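Local coordinates for acetyl-CoA acetyltransferase (Mycobacterium smegmatis, PDB 4EGV), which adopts the thiolase fold as a monomeric thiolase-like protein and probably has acyltransferase activity, at residues A[321-326]-A[415-420]. Numbering follows the deposited sequence.
Sequences TAVNEA and YSVGIY
Helix 317-330 packs on one face of the mixed sheet of the C-terminal half of the thiolase fold, and here one and a half of its turns lie along strand 414-421, which runs between strands 294-303 and 402-409. The short axes of 321-326 and 415-420 are 7.8 Å apart and run in nearly the same direction, 23° from parallel, so Ala322, Val323 and Ala326 meet the alternate strand residues Tyr415, Val417 and Ile419. Val417 is the centre of the contact. Its CG1, anti to the backbone N (chi1 -175°), packs against Ala326 CB. Its CG2, beside the backbone N, reaches back to the preceding turn, 3.8 Å from Val323 CG2 and close to Ala322 CB. The two valine side chains cross obliquely, CG2 to CG2. Ala322 CB also lies near the carbonyl oxygen, Tyr415 O, and sits at the edge of the Tyr415 ring, close to its plane. Val323 extends alongside that tyrosine, pointing the same way, and its CG2 approaches Tyr415 CE2 obliquely at 4.2 Å. At the other end, Ile419 has CG1 beside its backbone N and an extended chain (chi2 -176°), which carries CD1 to 4.2 Å from Ala326 CB and up against the Ala326 carbonyl; the same side chain touches Leu327 of the helix. Ser416 turns to the opposite face of the sheet, where its OG is hydrogen-bonded to Asp301 OD1. No hydrogen bond joins the two segments: the strand spends its backbone bonds on its neighbours in the sheet, and the helix bonds within itself, as from Ala326 N to Ala322 O. Helix and sheet are therefore joined here by buried apolar packing, with two alanines giving the strand's branched side chains close access to the helix backbone.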
loop_
_atom_site.group_PDB
_atom_site.type_symbol
_atom_site.label_atom_id
_atom_site.label_comp_id
_atom_site.label_asym_id
_atom_site.label_seq_id
_atom_site.Cartn_x
_atom_site.Cartn_y
_atom_site.Cartn_z
ATOM N N THR A 321 9.029 -8.446 -7.359
ATOM C CA THR A 321 9.136 -8.451 -8.789
ATOM C C THR A 321 8.768 -7.095 -9.380
ATOM O O THR A 321 9.448 -6.614 -10.294
ATOM C CB THR A 321 8.262 -9.552 -9.402
ATOM O OG1 THR A 321 8.603 -10.793 -8.798
ATOM C CG2 THR A 321 8.494 -9.689 -10.926
ATOM N N ALA A 322 7.713 -6.477 -8.852
ATOM C CA ALA A 322 7.286 -5.149 -9.285
ATOM C C ALA A 322 8.360 -4.150 -9.019
ATOM O O ALA A 322 8.666 -3.357 -9.888
ATOM C CB ALA A 322 5.969 -4.720 -8.626
ATOM N N VAL A 323 8.935 -4.189 -7.824
ATOM C CA VAL A 323 10.044 -3.314 -7.474
ATOM C C VAL A 323 11.231 -3.489 -8.411
ATOM O O VAL A 323 11.766 -2.521 -8.904
ATOM C CB VAL A 323 10.482 -3.504 -6.022
ATOM C CG1 VAL A 323 11.845 -2.895 -5.767
ATOM C CG2 VAL A 323 9.462 -2.885 -5.071
ATOM N N ASN A 324 11.616 -4.727 -8.674
ATOM C CA ASN A 324 12.758 -5.004 -9.524
ATOM C C ASN A 324 12.565 -4.639 -10.981
ATOM O O ASN A 324 13.492 -4.150 -11.610
ATOM C CB ASN A 324 13.208 -6.453 -9.394
ATOM C CG ASN A 324 14.066 -6.690 -8.167
ATOM O OD1 ASN A 324 14.764 -5.781 -7.708
ATOM N ND2 ASN A 324 14.010 -7.911 -7.624
ATOM N N GLU A 325 11.368 -4.874 -11.510
ATOM C CA GLU A 325 11.010 -4.474 -12.868
ATOM C C GLU A 325 10.966 -2.942 -13.036
ATOM O O GLU A 325 11.391 -2.404 -14.067
ATOM C CB GLU A 325 9.696 -5.139 -13.285
ATOM C CG GLU A 325 9.032 -4.611 -14.566
ATOM C CD GLU A 325 9.815 -4.919 -15.838
ATOM O OE1 GLU A 325 10.750 -5.727 -15.792
ATOM O OE2 GLU A 325 9.485 -4.350 -16.889
ATOM N N ALA A 326 10.474 -2.238 -12.021
ATOM C CA ALA A 326 10.463 -0.792 -12.019
ATOM C C ALA A 326 11.849 -0.220 -11.981
ATOM O O ALA A 326 12.075 0.833 -12.517
ATOM C CB ALA A 326 9.707 -0.309 -10.871
ATOM N N TYR A 415 0.540 -4.633 -5.905
ATOM C CA TYR A 415 1.640 -3.719 -5.720
ATOM C C TYR A 415 2.022 -2.962 -6.996
ATOM O O TYR A 415 2.155 -3.522 -8.068
ATOM C CB TYR A 415 2.815 -4.464 -5.152
ATOM C CG TYR A 415 3.611 -3.638 -4.222
ATOM C CD1 TYR A 415 3.231 -3.522 -2.886
ATOM C CD2 TYR A 415 4.778 -2.997 -4.660
ATOM C CE1 TYR A 415 3.990 -2.776 -1.965
ATOM C CE2 TYR A 415 5.552 -2.247 -3.764
ATOM C CZ TYR A 415 5.148 -2.138 -2.402
ATOM O OH TYR A 415 5.897 -1.398 -1.517
ATOM N N SER A 416 2.175 -1.655 -6.854
ATOM C CA SER A 416 2.436 -0.740 -7.949
ATOM C C SER A 416 3.545 0.150 -7.536
ATOM O O SER A 416 3.560 0.701 -6.458
ATOM C CB SER A 416 1.213 0.099 -8.289
ATOM O OG SER A 416 0.293 -0.642 -9.029
ATOM N N VAL A 417 4.502 0.265 -8.421
ATOM C CA VAL A 417 5.716 0.989 -8.128
ATOM C C VAL A 417 5.903 2.081 -9.159
ATOM O O VAL A 417 5.632 1.896 -10.305
ATOM C CB VAL A 417 6.981 0.038 -8.038
ATOM C CG1 VAL A 417 8.195 0.821 -7.615
ATOM C CG2 VAL A 417 6.737 -1.109 -7.095
ATOM N N GLY A 418 6.312 3.244 -8.700
ATOM C CA GLY A 418 6.771 4.306 -9.550
ATOM C C GLY A 418 8.116 4.841 -9.078
ATOM O O GLY A 418 8.392 4.946 -7.889
ATOM N N ILE A 419 8.980 5.160 -10.031
ATOM C CA ILE A 419 10.248 5.779 -9.747
ATOM C C ILE A 419 10.243 7.088 -10.481
ATOM O O ILE A 419 9.950 7.132 -11.641
ATOM C CB ILE A 419 11.451 4.901 -10.168
ATOM C CG1 ILE A 419 11.381 3.539 -9.453
ATOM C CG2 ILE A 419 12.744 5.635 -9.885
ATOM C CD1 ILE A 419 12.518 2.602 -9.692
ATOM N N TYR A 420 10.565 8.148 -9.752
ATOM C CA TYR A 420 10.520 9.537 -10.213
ATOM C C TYR A 420 11.906 10.220 -10.193
ATOM O O TYR A 420 12.742 9.908 -9.344
ATOM C CB TYR A 420 9.544 10.302 -9.322
ATOM C CG TYR A 420 8.167 9.711 -9.323
ATOM C CD1 TYR A 420 7.255 10.091 -10.276
ATOM C CD2 TYR A 420 7.778 8.773 -8.397
ATOM C CE1 TYR A 420 5.993 9.537 -10.314
ATOM C CE2 TYR A 420 6.537 8.232 -8.431
ATOM C CZ TYR A 420 5.646 8.614 -9.401
ATOM O OH TYR A 420 4.370 8.111 -9.449
#